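Fumarate lyase (Mesorhizobium sp., PDB 3C8T) belongs to the fumarate lyase superfamily, whose members are largely helical enzymes that assemble as tetramers built round a bundle of long helices. Local coordinates at residues H225-A239 against H299-R313. Sequence-based numbering, arbitrary orientation.
Sequences HSARDAVAETVQFLA and HATSMLDAMIHDFER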
loop_
_atom_site.group_PDB
_atom_site.type_symbol
_atom_site.label_atom_id
_atom_site.label_comp_id
_atom_site.label_asym_id
_atom_site.label_seq_id
_atom_site.Cartn_x
_atom_site.Cartn_y
_atom_site.Cartn_z
ATOM N N HIS A 225 8.211 14.797 18.885
ATOM C CA HIS A 225 8.884 15.133 17.626
ATOM C C HIS A 225 9.048 13.843 16.803
ATOM O O HIS A 225 8.901 13.865 15.582
ATOM C CB HIS A 225 10.263 15.749 17.880
ATOM C CG HIS A 225 10.238 17.145 18.435
ATOM N ND1 HIS A 225 11.254 17.644 19.230
ATOM C CD2 HIS A 225 9.342 18.146 18.308
ATOM C CE1 HIS A 225 10.974 18.885 19.573
ATOM N NE2 HIS A 225 9.825 19.219 19.015
ATOM N N SER A 226 9.344 12.732 17.481
ATOM C CA SER A 226 9.604 11.452 16.810
ATOM C C SER A 226 8.695 10.282 17.234
ATOM O O SER A 226 8.932 9.149 16.829
ATOM C CB SER A 226 11.068 11.067 16.987
ATOM O OG SER A 226 11.305 10.716 18.331
ATOM N N ALA A 227 7.656 10.577 18.013
ATOM C CA ALA A 227 6.605 9.610 18.421
ATOM C C ALA A 227 5.271 10.036 17.785
ATOM O O ALA A 227 4.483 10.805 18.375
ATOM C CB ALA A 227 6.488 9.552 19.986
ATOM N N ARG A 228 5.012 9.527 16.578
ATOM C CA ARG A 228 3.986 10.111 15.675
ATOM C C ARG A 228 2.661 9.334 15.653
ATOM O O ARG A 228 1.864 9.502 14.719
ATOM C CB ARG A 228 4.561 10.192 14.226
ATOM C CG ARG A 228 5.962 10.883 14.124
ATOM C CD ARG A 228 5.977 12.277 14.787
ATOM N NE ARG A 228 5.273 13.309 14.015
ATOM C CZ ARG A 228 5.180 14.589 14.364
ATOM N NH1 ARG A 228 5.714 15.017 15.525
ATOM N NH2 ARG A 228 4.563 15.452 13.539
ATOM N N ASP A 229 2.446 8.476 16.652
ATOM C CA ASP A 229 1.320 7.556 16.655
ATOM C C ASP A 229 -0.047 8.234 16.753
ATOM O O ASP A 229 -1.026 7.730 16.215
ATOM C CB ASP A 229 1.478 6.499 17.757
ATOM C CG ASP A 229 1.767 7.125 19.138
ATOM O OD1 ASP A 229 2.875 7.665 19.350
ATOM O OD2 ASP A 229 0.884 7.084 20.005
ATOM N N ALA A 230 -0.127 9.356 17.464
ATOM C CA ALA A 230 -1.413 10.015 17.589
ATOM C C ALA A 230 -1.804 10.690 16.294
ATOM O O ALA A 230 -3.003 10.770 15.962
ATOM C CB ALA A 230 -1.418 10.991 18.728
ATOM N N VAL A 231 -0.807 11.155 15.534
ATOM C CA VAL A 231 -1.104 11.697 14.203
ATOM C C VAL A 231 -1.428 10.584 13.189
ATOM O O VAL A 231 -2.375 10.705 12.408
ATOM C CB VAL A 231 0.057 12.581 13.649
ATOM C CG1 VAL A 231 -0.322 13.138 12.235
ATOM C CG2 VAL A 231 0.434 13.718 14.672
ATOM N N ALA A 232 -0.612 9.535 13.151
ATOM C CA ALA A 232 -0.916 8.360 12.336
ATOM C C ALA A 232 -2.320 7.774 12.575
ATOM O O ALA A 232 -3.023 7.468 11.603
ATOM C CB ALA A 232 0.162 7.288 12.513
ATOM N N GLU A 233 -2.758 7.680 13.850
ATOM C CA GLU A 233 -4.059 7.085 14.147
ATOM C C GLU A 233 -5.180 7.948 13.634
ATOM O O GLU A 233 -6.233 7.435 13.251
ATOM C CB GLU A 233 -4.265 6.743 15.630
ATOM C CG GLU A 233 -4.622 7.896 16.485
ATOM C CD GLU A 233 -4.868 7.470 17.932
ATOM O OE1 GLU A 233 -4.305 8.126 18.870
ATOM O OE2 GLU A 233 -5.620 6.476 18.112
ATOM N N THR A 234 -4.938 9.251 13.550
ATOM C CA THR A 234 -5.957 10.155 13.023
ATOM C C THR A 234 -6.209 9.903 11.549
ATOM O O THR A 234 -7.356 9.850 11.102
ATOM C CB THR A 234 -5.567 11.622 13.259
ATOM O OG1 THR A 234 -5.419 11.799 14.655
ATOM C CG2 THR A 234 -6.659 12.579 12.759
ATOM N N VAL A 235 -5.141 9.741 10.778
ATOM C CA VAL A 235 -5.330 9.465 9.341
ATOM C C VAL A 235 -5.846 8.029 9.085
ATOM O O VAL A 235 -6.608 7.792 8.144
ATOM C CB VAL A 235 -4.036 9.719 8.599
ATOM C CG1 VAL A 235 -4.186 9.452 7.083
ATOM C CG2 VAL A 235 -3.569 11.174 8.894
ATOM N N GLN A 236 -5.404 7.077 9.898
ATOM C CA GLN A 236 -5.939 5.728 9.865
ATOM C C GLN A 236 -7.443 5.757 10.056
ATOM O O GLN A 236 -8.147 5.056 9.341
ATOM C CB GLN A 236 -5.300 4.823 10.913
ATOM C CG GLN A 236 -3.866 4.384 10.634
ATOM C CD GLN A 236 -3.496 3.117 11.446
ATOM O OE1 GLN A 236 -3.126 2.086 10.871
ATOM N NE2 GLN A 236 -3.640 3.182 12.778
ATOM N N PHE A 237 -7.909 6.580 11.010
ATOM C CA PHE A 237 -9.304 6.773 11.280
ATOM C C PHE A 237 -10.012 7.352 10.033
ATOM O O PHE A 237 -11.078 6.891 9.662
ATOM C CB PHE A 237 -9.525 7.671 12.519
ATOM C CG PHE A 237 -10.986 8.205 12.639
ATOM C CD1 PHE A 237 -12.017 7.367 13.073
ATOM C CD2 PHE A 237 -11.310 9.480 12.219
ATOM C CE1 PHE A 237 -13.337 7.819 13.137
ATOM C CE2 PHE A 237 -12.626 9.960 12.282
ATOM C CZ PHE A 237 -13.640 9.115 12.746
ATOM N N LEU A 238 -9.430 8.372 9.403
ATOM C CA LEU A 238 -9.964 8.881 8.128
ATOM C C LEU A 238 -10.146 7.793 7.084
ATOM O O LEU A 238 -11.150 7.759 6.374
ATOM C CB LEU A 238 -9.084 10.029 7.547
ATOM C CG LEU A 238 -9.059 11.275 8.479
ATOM C CD1 LEU A 238 -8.088 12.348 8.014
ATOM C CD2 LEU A 238 -10.436 11.867 8.787
ATOM N N ALA A 239 -9.138 6.939 6.973
ATOM C CA ALA A 239 -9.173 5.785 6.073
ATOM C C ALA A 239 -10.267 4.769 6.422
ATOM O O ALA A 239 -10.839 4.158 5.519
ATOM C CB ALA A 239 -7.808 5.106 6.007
ATOM N N HIS A 299 -2.944 7.617 1.989
ATOM C CA HIS A 299 -2.424 8.553 3.017
ATOM C C HIS A 299 -2.212 7.840 4.378
ATOM O O HIS A 299 -1.289 8.178 5.099
ATOM C CB HIS A 299 -3.267 9.838 3.122
ATOM C CG HIS A 299 -3.288 10.643 1.843
ATOM N ND1 HIS A 299 -2.136 11.099 1.229
ATOM C CD2 HIS A 299 -4.315 11.038 1.051
ATOM C CE1 HIS A 299 -2.458 11.749 0.120
ATOM N NE2 HIS A 299 -3.773 11.720 -0.012
ATOM N N ALA A 300 -3.048 6.858 4.719
ATOM C CA ALA A 300 -2.848 6.111 5.997
ATOM C C ALA A 300 -1.574 5.272 5.937
ATOM O O ALA A 300 -0.771 5.282 6.860
ATOM C CB ALA A 300 -4.091 5.237 6.375
ATOM N N THR A 301 -1.393 4.564 4.834
ATOM C CA THR A 301 -0.146 3.860 4.528
ATOM C C THR A 301 1.102 4.728 4.710
ATOM O O THR A 301 2.020 4.310 5.418
ATOM C CB THR A 301 -0.225 3.261 3.125
ATOM O OG1 THR A 301 -1.406 2.459 3.076
ATOM C CG2 THR A 301 0.975 2.349 2.823
ATOM N N SER A 302 1.118 5.935 4.124
ATOM C CA SER A 302 2.226 6.889 4.323
ATOM C C SER A 302 2.458 7.237 5.778
ATOM O O SER A 302 3.590 7.411 6.185
ATOM C CB SER A 302 1.989 8.227 3.592
ATOM O OG SER A 302 1.962 8.112 2.189
ATOM N N MET A 303 1.387 7.384 6.552
ATOM C CA MET A 303 1.538 7.698 7.981
ATOM C C MET A 303 2.194 6.547 8.763
ATOM O O MET A 303 2.999 6.780 9.641
ATOM C CB MET A 303 0.203 8.169 8.640
ATOM C CG MET A 303 -0.167 9.633 8.285
ATOM S SD MET A 303 1.105 10.912 8.658
ATOM C CE MET A 303 1.418 10.594 10.372
ATOM N N LEU A 304 1.865 5.314 8.417
ATOM C CA LEU A 304 2.550 4.165 9.018
ATOM C C LEU A 304 4.043 4.151 8.683
ATOM O O LEU A 304 4.851 3.791 9.520
ATOM C CB LEU A 304 1.845 2.846 8.618
ATOM C CG LEU A 304 0.413 2.709 9.211
ATOM C CD1 LEU A 304 -0.340 1.555 8.619
ATOM C CD2 LEU A 304 0.443 2.590 10.719
ATOM N N ASP A 305 4.404 4.575 7.473
ATOM C CA ASP A 305 5.803 4.773 7.110
ATOM C C ASP A 305 6.456 5.937 7.889
ATOM O O ASP A 305 7.577 5.822 8.357
ATOM C CB ASP A 305 5.970 4.989 5.593
ATOM C CG ASP A 305 5.572 3.749 4.749
ATOM O OD1 ASP A 305 5.868 2.603 5.156
ATOM O OD2 ASP A 305 4.971 3.916 3.646
ATOM N N ALA A 306 5.741 7.048 8.029
ATOM C CA ALA A 306 6.235 8.237 8.716
ATOM C C ALA A 306 6.535 8.002 10.206
ATOM O O ALA A 306 7.314 8.757 10.824
ATOM C CB ALA A 306 5.218 9.408 8.558
ATOM N N MET A 307 5.903 6.987 10.776
ATOM C CA MET A 307 6.129 6.584 12.171
ATOM C C MET A 307 7.531 6.082 12.419
ATOM O O MET A 307 8.014 6.167 13.552
ATOM C CB MET A 307 5.165 5.456 12.576
ATOM C CG MET A 307 3.740 5.907 12.794
ATOM S SD MET A 307 2.747 4.559 13.432
ATOM C CE MET A 307 3.352 4.642 15.119
ATOM N N ILE A 308 8.182 5.538 11.393
ATOM C CA ILE A 308 9.574 5.062 11.550
ATOM C C ILE A 308 10.438 6.304 11.467
ATOM O O ILE A 308 10.993 6.623 10.414
ATOM C CB ILE A 308 10.049 4.057 10.460
ATOM C CG1 ILE A 308 8.947 3.088 10.015
ATOM C CG2 ILE A 308 11.268 3.307 10.909
ATOM C CD1 ILE A 308 8.364 2.219 11.060
ATOM N N HIS A 309 10.510 7.009 12.584
ATOM C CA HIS A 309 11.018 8.358 12.607
ATOM C C HIS A 309 12.242 8.362 13.561
ATOM O O HIS A 309 12.130 8.436 14.811
ATOM C CB HIS A 309 9.895 9.244 13.113
ATOM C CG HIS A 309 10.210 10.707 13.094
ATOM N ND1 HIS A 309 9.335 11.640 12.584
ATOM C CD2 HIS A 309 11.279 11.403 13.557
ATOM C CE1 HIS A 309 9.853 12.848 12.713
ATOM N NE2 HIS A 309 11.030 12.735 13.312
ATOM N N ASP A 310 13.411 8.258 12.952
ATOM C CA ASP A 310 14.610 7.941 13.692
ATOM C C ASP A 310 15.086 9.118 14.575
ATOM O O ASP A 310 14.917 10.297 14.227
ATOM C CB ASP A 310 15.672 7.411 12.754
ATOM C CG ASP A 310 15.834 8.272 11.517
ATOM O OD1 ASP A 310 14.956 8.199 10.599
ATOM O OD2 ASP A 310 16.847 9.012 11.454
ATOM N N PHE A 311 15.564 8.756 15.768
ATOM C CA PHE A 311 16.131 9.683 16.751
ATOM C C PHE A 311 15.201 10.832 17.111
ATOM O O PHE A 311 14.015 10.590 17.355
ATOM C CB PHE A 311 17.547 10.117 16.351
ATOM C CG PHE A 311 18.491 8.953 16.246
ATOM C CD1 PHE A 311 18.911 8.282 17.403
ATOM C CD2 PHE A 311 18.901 8.481 15.006
ATOM C CE1 PHE A 311 19.738 7.172 17.320
ATOM C CE2 PHE A 311 19.759 7.366 14.903
ATOM C CZ PHE A 311 20.162 6.697 16.078
ATOM N N GLU A 312 15.726 12.056 17.149
ATOM C CA GLU A 312 15.025 13.140 17.795
ATOM C C GLU A 312 14.317 14.011 16.745
ATOM O O GLU A 312 13.486 14.864 17.081
ATOM C CB GLU A 312 15.962 13.925 18.728
ATOM C CG GLU A 312 16.327 13.184 20.051
ATOM C CD GLU A 312 16.967 11.787 19.835
ATOM O OE1 GLU A 312 18.172 11.698 19.445
ATOM O OE2 GLU A 312 16.256 10.778 20.035
ATOM N N ARG A 313 14.584 13.718 15.477
ATOM C CA ARG A 313 13.924 14.371 14.312
ATOM C C ARG A 313 14.540 13.721 13.097
ATOM O O ARG A 313 15.781 13.593 12.997
ATOM C CB ARG A 313 14.209 15.885 14.243
ATOM C CG ARG A 313 13.328 16.711 13.229
ATOM C CD ARG A 313 13.369 18.244 13.569
ATOM N NE ARG A 313 12.926 18.443 14.954
ATOM C CZ ARG A 313 13.694 18.899 15.947
ATOM N NH1 ARG A 313 14.943 19.309 15.717
ATOM N NH2 ARG A 313 13.187 18.987 17.184
HETATM O O HOH W 1 13.140 15.636 19.742
HETATM O O HOH W 2 6.743 7.214 15.821
#
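Ala232 and Met303 meet where helices 229-239 and 299-306 run nearly antiparallel, their axes 8.5 Å apart at an angle of 163°. Small residues allow this closeness: Ala239 CB rests 3.7 Å from Ala300 CB, and the methyl of Ala232 touches both methionines, at Met303 CB and Met307 CG. Met303, bent at both chi2 and chi3, curls over the opposing helix; its CG lies across Val235 CG2, while its CE reaches Val231 CG1 at 3.6 Å. Met307 CG and SD both touch Ala232 CB; the chain runs straight to SD, then bends at chi3 (77°), which brings CE to Asp229 CB. An unbranched, flexible thioether chain lets each methionine reach several small neighbours.

Next to the helical part, residues 225-228 run beside 307-313. The flat His309 imidazole can lie on the backbone of 225-226, where the small Ser226 side chain leaves room: Ser226 CA makes a CH-pi contact 3.9 Å from the ring centroid, and His225 O lies over the same face. Arg313 NH2 stands over a face of the His225 ring, 3.1 Å from ND1, the two planes inclined at 73°; His225 NE2 is hydrogen-bonded to Asp106 and Arg313 NE to Gln105. One water links His225 ND1 to Glu312 O; another ties Ser226 O and Arg228 N to Met307 O.

Arg228, at the N-cap position, is long enough to reach Asp109 and Glu321 on two neighbouring helices from its buried place. Helix 315-344 packs against both segments, through Val231 on Val325 and His299 on Glu327, while helices 104-140 and 160-185 lie against helix 229-239, and Asp229 pairs with Arg173 of the second subunit.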